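Local coordinates for protein phosphodiesterase (Candida albicans, PDB 6CPU) that belongs to the metal-dependent phosphodiesterases of the HD superfamily, with a largely helical domain, and holds zinc and magnesium ions in this structure, at residues L334-Q338 with C401-E405; H382-I387 with I415-I419. Residue numbers count along the deposited sequence, not the author numbering.

Both contacts lie within the helical phosphodiesterase region and are tied by helices 336-348 and 411-421, each of which supplies a segment to one contact and adjoins the other. Interaction 1 joins the N-terminus of helix 336-348 to the loop that leads into helix 411-421; interaction 2 packs helix 411-421 itself against helix 377-394, while helix 336-348 lies against Phe386 and Ile415. Their centres are about 17 Å apart and their nearest atoms about 7 Å. Interaction 1 is partly buried, its centre about 24 Å from the centre of the chain, and combines amide-to-carbonyl hydrogen bonds with Ile337 packing on Cys401. Interaction 2, at about 12 Å, is buried and wholly apolar, with His382 close to the bound ions.

Interaction 1 (L334-Q338 with C401-E405); sequences LNPIQ and CTIEE
Segment 334-338 enters helix 336-348 from an extended Leu334 (phi/psi -102/127°), and Asn335 is its N-cap (-75/180°). Asn335 and Gln338 form a capping box: Asn335 OD1 accepts from Gln338 N at 2.9 Å, with the Asn335 chi1 in p, while Gln338 OE1 accepts from Asn335 N at 3.1 Å. The irregular segment 401-405 passes alongside, with Gln338 and Ile403 as the closest CA pair at 5.9 Å; the two segments bury 253 Å². Cys401, extended (-62/150°), directs its CB toward the helix, where it meets the outstretched tt chain of Ile337, CD1 to CB 3.6 Å. Thr402 (-107/159°) turns its side chain away, leaving its O 3.9 Å from Ile337 CD1, and its p rotamer lets OG1 donate to Glu404 O at 3.0 Å. Ile403, at -68/-22°, bends the loop and offers its carbonyl to the helix end. Ile403 O accepts hydrogen bonds from Asn335 ND2 at 3.2 Å and Gln338 NE2 at 3.1 Å, with Ile337 CG2 at 3.4 Å beside it; the Ile403 side chain continues onto Ile411 and Leu414 of helix 411-421. Glu404, extended again (-153/162°), lays CG 3.6 Å from Gln338 NE2 and leaves OE2 3.7 Å from Asn335 ND2, too far for a hydrogen bond. Thus the capping amides do double work: their oxygens satisfy backbone N-H groups at the helix start, while their nitrogens converge on one loop carbonyl, so both side chains close the helix end and dock the loop against it.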
ATOM      1  N   LEU A 334      -0.888  14.030 -19.592  1.00 43.33           N
ATOM      2  CA  LEU A 334      -0.975  14.499 -18.206  1.00 40.49           C
ATOM      3  C   LEU A 334       0.128  15.498 -17.883  1.00 38.52           C
ATOM      4  O   LEU A 334       1.309  15.229 -18.093  1.00 37.95           O
ATOM      5  CB  LEU A 334      -0.909  13.312 -17.232  1.00 40.42           C
ATOM      6  CG  LEU A 334      -1.978  12.227 -17.396  1.00 39.97           C
ATOM      7  CD1 LEU A 334      -1.793  11.112 -16.371  1.00 41.01           C
ATOM      8  CD2 LEU A 334      -3.372  12.825 -17.284  1.00 40.79           C
ATOM      9  N   ASN A 335      -0.270  16.655 -17.369  1.00 38.28           N
ATOM     10  CA  ASN A 335       0.666  17.687 -16.933  1.00 38.83           C
ATOM     11  C   ASN A 335       1.345  17.320 -15.585  1.00 38.51           C
ATOM     12  O   ASN A 335       1.072  16.239 -15.030  1.00 36.69           O
ATOM     13  CB  ASN A 335      -0.044  19.056 -16.903  1.00 39.41           C
ATOM     14  CG  ASN A 335      -0.933  19.254 -15.684  1.00 41.30           C
ATOM     15  OD1 ASN A 335      -1.036  18.386 -14.812  1.00 40.94           O
ATOM     16  ND2 ASN A 335      -1.576  20.417 -15.616  1.00 42.03           N
ATOM     17  N   PRO A 336       2.244  18.191 -15.072  1.00 37.34           N
ATOM     18  CA  PRO A 336       3.018  17.814 -13.873  1.00 35.74           C
ATOM     19  C   PRO A 336       2.203  17.542 -12.599  1.00 36.49           C
ATOM     20  O   PRO A 336       2.485  16.558 -11.909  1.00 37.07           O
ATOM     21  CB  PRO A 336       3.950  19.011 -13.667  1.00 36.92           C
ATOM     22  CG  PRO A 336       4.148  19.557 -15.051  1.00 36.87           C
ATOM     23  CD  PRO A 336       2.811  19.397 -15.717  1.00 37.41           C
ATOM     24  N   ILE A 337       1.222  18.386 -12.282  1.00 35.72           N
ATOM     25  CA  ILE A 337       0.407  18.157 -11.077  1.00 36.72           C
ATOM     26  C   ILE A 337      -0.506  16.938 -11.225  1.00 35.01           C
ATOM     27  O   ILE A 337      -0.697  16.192 -10.265  1.00 35.26           O
ATOM     28  CB  ILE A 337      -0.372  19.410 -10.615  1.00 38.33           C
ATOM     29  CG1 ILE A 337      -0.872  19.208  -9.178  1.00 39.44           C
ATOM     30  CG2 ILE A 337      -1.528  19.739 -11.553  1.00 38.87           C
ATOM     31  CD1 ILE A 337      -1.293  20.490  -8.496  1.00 41.81           C
ATOM     32  N   GLN A 338      -1.046  16.721 -12.422  1.00 33.15           N
ATOM     33  CA  GLN A 338      -1.827  15.524 -12.720  1.00 32.59           C
ATOM     34  C   GLN A 338      -0.969  14.263 -12.668  1.00 32.23           C
ATOM     35  O   GLN A 338      -1.437  13.196 -12.263  1.00 28.96           O
ATOM     36  CB  GLN A 338      -2.463  15.620 -14.104  1.00 33.62           C
ATOM     37  CG  GLN A 338      -3.497  16.722 -14.237  1.00 33.85           C
ATOM     38  CD  GLN A 338      -3.641  17.214 -15.668  1.00 34.46           C
ATOM     39  OE1 GLN A 338      -3.252  16.529 -16.620  1.00 33.23           O
ATOM     40  NE2 GLN A 338      -4.184  18.414 -15.824  1.00 35.77           N
ATOM     41  N   CYS A 401      -5.470  21.484  -4.236  1.00 36.20           N
ATOM     42  CA  CYS A 401      -4.969  21.854  -5.559  1.00 38.26           C
ATOM     43  C   CYS A 401      -5.965  21.414  -6.614  1.00 38.89           C
ATOM     44  O   CYS A 401      -6.665  20.415  -6.438  1.00 39.24           O
ATOM     45  CB  CYS A 401      -3.635  21.178  -5.875  1.00 38.23           C
ATOM     46  SG  CYS A 401      -2.219  21.832  -4.988  1.00 40.18           S
ATOM     47  N   THR A 402      -6.016  22.157  -7.713  1.00 37.51           N
ATOM     48  CA  THR A 402      -6.859  21.804  -8.845  1.00 36.82           C
ATOM     49  C   THR A 402      -5.959  21.304  -9.972  1.00 36.87           C
ATOM     50  O   THR A 402      -4.760  21.587  -9.974  1.00 37.39           O
ATOM     51  CB  THR A 402      -7.714  23.012  -9.286  1.00 39.05           C
ATOM     52  OG1 THR A 402      -6.867  24.146  -9.516  1.00 39.01           O
ATOM     53  CG2 THR A 402      -8.717  23.369  -8.201  1.00 38.62           C
ATOM     54  N   ILE A 403      -6.519  20.542 -10.907  1.00 35.95           N
ATOM     55  CA  ILE A 403      -5.712  19.911 -11.957  1.00 36.86           C
ATOM     56  C   ILE A 403      -5.103  20.895 -12.964  1.00 40.12           C
ATOM     57  O   ILE A 403      -4.141  20.552 -13.648  1.00 39.70           O
ATOM     58  CB  ILE A 403      -6.482  18.816 -12.729  1.00 36.31           C
ATOM     59  CG1 ILE A 403      -7.715  19.383 -13.444  1.00 35.73           C
ATOM     60  CG2 ILE A 403      -6.877  17.675 -11.800  1.00 35.48           C
ATOM     61  CD1 ILE A 403      -8.179  18.497 -14.573  1.00 35.75           C
ATOM     62  N   GLU A 404      -5.698  22.081 -13.074  1.00 44.11           N
ATOM     63  CA  GLU A 404      -5.140  23.201 -13.841  1.00 49.00           C
ATOM     64  C   GLU A 404      -5.650  24.492 -13.229  1.00 50.30           C
ATOM     65  O   GLU A 404      -6.639  24.479 -12.498  1.00 50.13           O
ATOM     66  CB  GLU A 404      -5.554  23.126 -15.310  1.00 52.09           C
ATOM     67  CG  GLU A 404      -4.955  21.945 -16.046  1.00 55.72           C
ATOM     68  CD  GLU A 404      -4.957  22.108 -17.545  1.00 60.95           C
ATOM     69  OE1 GLU A 404      -5.911  22.709 -18.090  1.00 65.76           O
ATOM     70  OE2 GLU A 404      -4.003  21.611 -18.176  1.00 62.86           O
ATOM     71  N   GLU A 405      -4.996  25.611 -13.530  1.00 53.32           N
ATOM     72  CA  GLU A 405      -5.421  26.904 -12.981  1.00 54.28           C
ATOM     73  C   GLU A 405      -6.891  27.214 -13.289  1.00 54.40           C
ATOM     74  O   GLU A 405      -7.582  27.798 -12.459  1.00 53.44           O
ATOM     75  CB  GLU A 405      -4.529  28.043 -13.488  1.00 56.82           C
ATOM     76  CG  GLU A 405      -3.120  28.017 -12.919  1.00 59.95           C
ATOM     77  CD  GLU A 405      -2.366  29.321 -13.131  1.00 63.52           C
ATOM     78  OE1 GLU A 405      -2.612  30.009 -14.148  1.00 65.02           O
ATOM     79  OE2 GLU A 405      -1.518  29.657 -12.275  1.00 65.13           O
TER

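Interaction 2 (H382-I387 with I415-I419); sequences HASLFI and IISSI
Two alpha-helical segments, phi/psi near -60/-45° throughout, pack roughly antiparallel, 382-387 of helix 377-394 against 415-419 of helix 411-421, with axes 9.6 Å apart at closest approach and a signed crossing angle of 147°. Ala383 and Ile416 have the nearest CA atoms, 5.6 Å apart. Phe386 N donates a hydrogen bond to His382 O at 2.8 Å, Ile387 N to Ala383 O at 3.1 Å and Ile419 N to Ile415 O at 2.9 Å. No hydrogen bond crosses the interface, which buries 306 Å² through apolar contact. Ala383, in the closest CA pair, leaves room for Ile419, whose CG2 lies 4.0 Å from Ala383 CB and 4.1 Å from His382 CB. One turn on, Phe386 (chi1 t, chi2 53°) touches both Ile415 and Ile419; its CD2 is 4.0 Å from Ile415 CG2, which sits at the ring edge, and 3.8 Å from Ile419 CD1. Ile415, Ile416 and Ile419 are all mt, whereas Ile387 is mm, placing its CD1 3.8 Å from Ile415 CG2 and its CG1 3.9 Å from Ile416 CG1. Val344 of helix 336-348 packs on both Phe386 and Ile415, extending the core to a third helix. His382 (chi1 m) also points its CA-to-CB bond toward the partner, but ND1 is hydrogen-bonded to Val351 O and its ring meets that of His353. The His382 side chain lies about 4 Å from the magnesium ion and about 7 Å from the zinc, so this hydrophobic helix pair runs up to the metal centre of the all-helical phosphodiesterase domain, where His278, His349, Asp350 and Asp462 bind zinc.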
ATOM      1  N   HIS A 382     -10.610   1.860   0.229  1.00 16.72           N
ATOM      2  CA  HIS A 382      -9.267   2.404   0.020  1.00 16.51           C
ATOM      3  C   HIS A 382      -9.307   3.911  -0.217  1.00 16.54           C
ATOM      4  O   HIS A 382      -8.505   4.645   0.338  1.00 16.66           O
ATOM      5  CB  HIS A 382      -8.525   1.771  -1.176  1.00 17.19           C
ATOM      6  CG  HIS A 382      -8.501   0.281  -1.173  1.00 16.81           C
ATOM      7  ND1 HIS A 382      -8.207  -0.463  -0.055  1.00 16.76           N
ATOM      8  CD2 HIS A 382      -8.725  -0.604  -2.168  1.00 17.68           C
ATOM      9  CE1 HIS A 382      -8.271  -1.747  -0.355  1.00 17.61           C
ATOM     10  NE2 HIS A 382      -8.586  -1.857  -1.631  1.00 17.66           N
ATOM     11  N   ALA A 383     -10.243   4.370  -1.038  1.00 17.35           N
ATOM     12  CA  ALA A 383     -10.319   5.797  -1.385  1.00 18.04           C
ATOM     13  C   ALA A 383     -10.666   6.638  -0.147  1.00 18.05           C
ATOM     14  O   ALA A 383     -10.130   7.723   0.083  1.00 17.00           O
ATOM     15  CB  ALA A 383     -11.356   6.014  -2.473  1.00 18.46           C
ATOM     16  N   SER A 384     -11.589   6.124   0.648  1.00 17.96           N
ATOM     17  CA  SER A 384     -12.047   6.866   1.807  1.00 17.59           C
ATOM     18  C   SER A 384     -10.927   6.961   2.839  1.00 17.66           C
ATOM     19  O   SER A 384     -10.631   8.046   3.365  1.00 17.66           O
ATOM     20  CB  SER A 384     -13.300   6.222   2.386  1.00 17.27           C
ATOM     21  OG  SER A 384     -13.832   7.054   3.406  1.00 17.64           O
ATOM     22  N   LEU A 385     -10.284   5.836   3.119  1.00 18.35           N
ATOM     23  CA  LEU A 385      -9.108   5.841   3.995  1.00 19.39           C
ATOM     24  C   LEU A 385      -7.970   6.703   3.494  1.00 18.12           C
ATOM     25  O   LEU A 385      -7.390   7.469   4.252  1.00 16.95           O
ATOM     26  CB  LEU A 385      -8.569   4.422   4.214  1.00 21.98           C
ATOM     27  CG  LEU A 385      -8.964   3.816   5.544  1.00 25.57           C
ATOM     28  CD1 LEU A 385     -10.465   3.628   5.614  1.00 28.55           C
ATOM     29  CD2 LEU A 385      -8.231   2.503   5.786  1.00 25.12           C
ATOM     30  N   PHE A 386      -7.583   6.542   2.234  1.00 17.27           N
ATOM     31  CA  PHE A 386      -6.406   7.256   1.762  1.00 17.84           C
ATOM     32  C   PHE A 386      -6.599   8.768   1.843  1.00 18.50           C
ATOM     33  O   PHE A 386      -5.700   9.500   2.282  1.00 17.68           O
ATOM     34  CB  PHE A 386      -6.042   6.831   0.350  1.00 17.70           C
ATOM     35  CG  PHE A 386      -4.741   7.388  -0.135  1.00 17.35           C
ATOM     36  CD1 PHE A 386      -3.567   7.237   0.611  1.00 18.81           C
ATOM     37  CD2 PHE A 386      -4.670   8.029  -1.351  1.00 18.37           C
ATOM     38  CE1 PHE A 386      -2.358   7.747   0.134  1.00 19.04           C
ATOM     39  CE2 PHE A 386      -3.468   8.533  -1.829  1.00 18.97           C
ATOM     40  CZ  PHE A 386      -2.313   8.383  -1.091  1.00 18.07           C
ATOM     41  N   ILE A 387      -7.783   9.235   1.467  1.00 18.83           N
ATOM     42  CA  ILE A 387      -8.054  10.669   1.530  1.00 19.20           C
ATOM     43  C   ILE A 387      -8.204  11.128   2.975  1.00 19.06           C
ATOM     44  O   ILE A 387      -7.569  12.093   3.381  1.00 19.13           O
ATOM     45  CB  ILE A 387      -9.320  11.080   0.741  1.00 19.58           C
ATOM     46  CG1 ILE A 387      -9.210  10.693  -0.743  1.00 20.60           C
ATOM     47  CG2 ILE A 387      -9.593  12.583   0.932  1.00 19.42           C
ATOM     48  CD1 ILE A 387      -7.989  11.232  -1.467  1.00 21.68           C
ATOM     49  N   ILE A 415      -7.796  11.800  -7.455  1.00 23.84           N
ATOM     50  CA  ILE A 415      -7.281  10.629  -6.736  1.00 22.60           C
ATOM     51  C   ILE A 415      -8.400   9.610  -6.475  1.00 21.94           C
ATOM     52  O   ILE A 415      -8.200   8.400  -6.674  1.00 22.08           O
ATOM     53  CB  ILE A 415      -6.560  11.042  -5.435  1.00 22.56           C
ATOM     54  CG1 ILE A 415      -5.243  11.751  -5.780  1.00 22.97           C
ATOM     55  CG2 ILE A 415      -6.302   9.816  -4.559  1.00 21.84           C
ATOM     56  CD1 ILE A 415      -4.532  12.401  -4.613  1.00 23.20           C
ATOM     57  N   ILE A 416      -9.571  10.089  -6.038  1.00 21.94           N
ATOM     58  CA  ILE A 416     -10.730   9.217  -5.790  1.00 22.99           C
ATOM     59  C   ILE A 416     -11.121   8.489  -7.070  1.00 23.33           C
ATOM     60  O   ILE A 416     -11.308   7.267  -7.089  1.00 21.86           O
ATOM     61  CB  ILE A 416     -11.943  10.012  -5.252  1.00 23.61           C
ATOM     62  CG1 ILE A 416     -11.630  10.533  -3.838  1.00 23.20           C
ATOM     63  CG2 ILE A 416     -13.208   9.155  -5.280  1.00 23.45           C
ATOM     64  CD1 ILE A 416     -12.583  11.594  -3.340  1.00 23.59           C
ATOM     65  N   SER A 417     -11.245   9.260  -8.145  1.00 24.81           N
ATOM     66  CA  SER A 417     -11.587   8.707  -9.448  1.00 26.25           C
ATOM     67  C   SER A 417     -10.635   7.575  -9.846  1.00 24.83           C
ATOM     68  O   SER A 417     -11.067   6.493 -10.245  1.00 25.72           O
ATOM     69  CB  SER A 417     -11.578   9.834 -10.497  1.00 27.47           C
ATOM     70  OG  SER A 417     -11.570   9.299 -11.800  1.00 31.84           O
ATOM     71  N   SER A 418      -9.335   7.811  -9.708  1.00 25.95           N
ATOM     72  CA  SER A 418      -8.330   6.838 -10.144  1.00 24.75           C
ATOM     73  C   SER A 418      -8.348   5.598  -9.241  1.00 24.38           C
ATOM     74  O   SER A 418      -8.278   4.463  -9.726  1.00 22.86           O
ATOM     75  CB  SER A 418      -6.939   7.475 -10.195  1.00 25.44           C
ATOM     76  OG  SER A 418      -6.961   8.696 -10.947  1.00 27.03           O
ATOM     77  N   ILE A 419      -8.491   5.801  -7.931  1.00 23.28           N
ATOM     78  CA  ILE A 419      -8.588   4.663  -7.041  1.00 22.97           C
ATOM     79  C   ILE A 419      -9.838   3.834  -7.339  1.00 22.94           C
ATOM     80  O   ILE A 419      -9.756   2.596  -7.425  1.00 22.58           O
ATOM     81  CB  ILE A 419      -8.500   5.086  -5.556  1.00 23.39           C
ATOM     82  CG1 ILE A 419      -7.098   5.643  -5.279  1.00 23.82           C
ATOM     83  CG2 ILE A 419      -8.758   3.881  -4.663  1.00 22.36           C
ATOM     84  CD1 ILE A 419      -6.868   6.130  -3.858  1.00 24.14           C
TER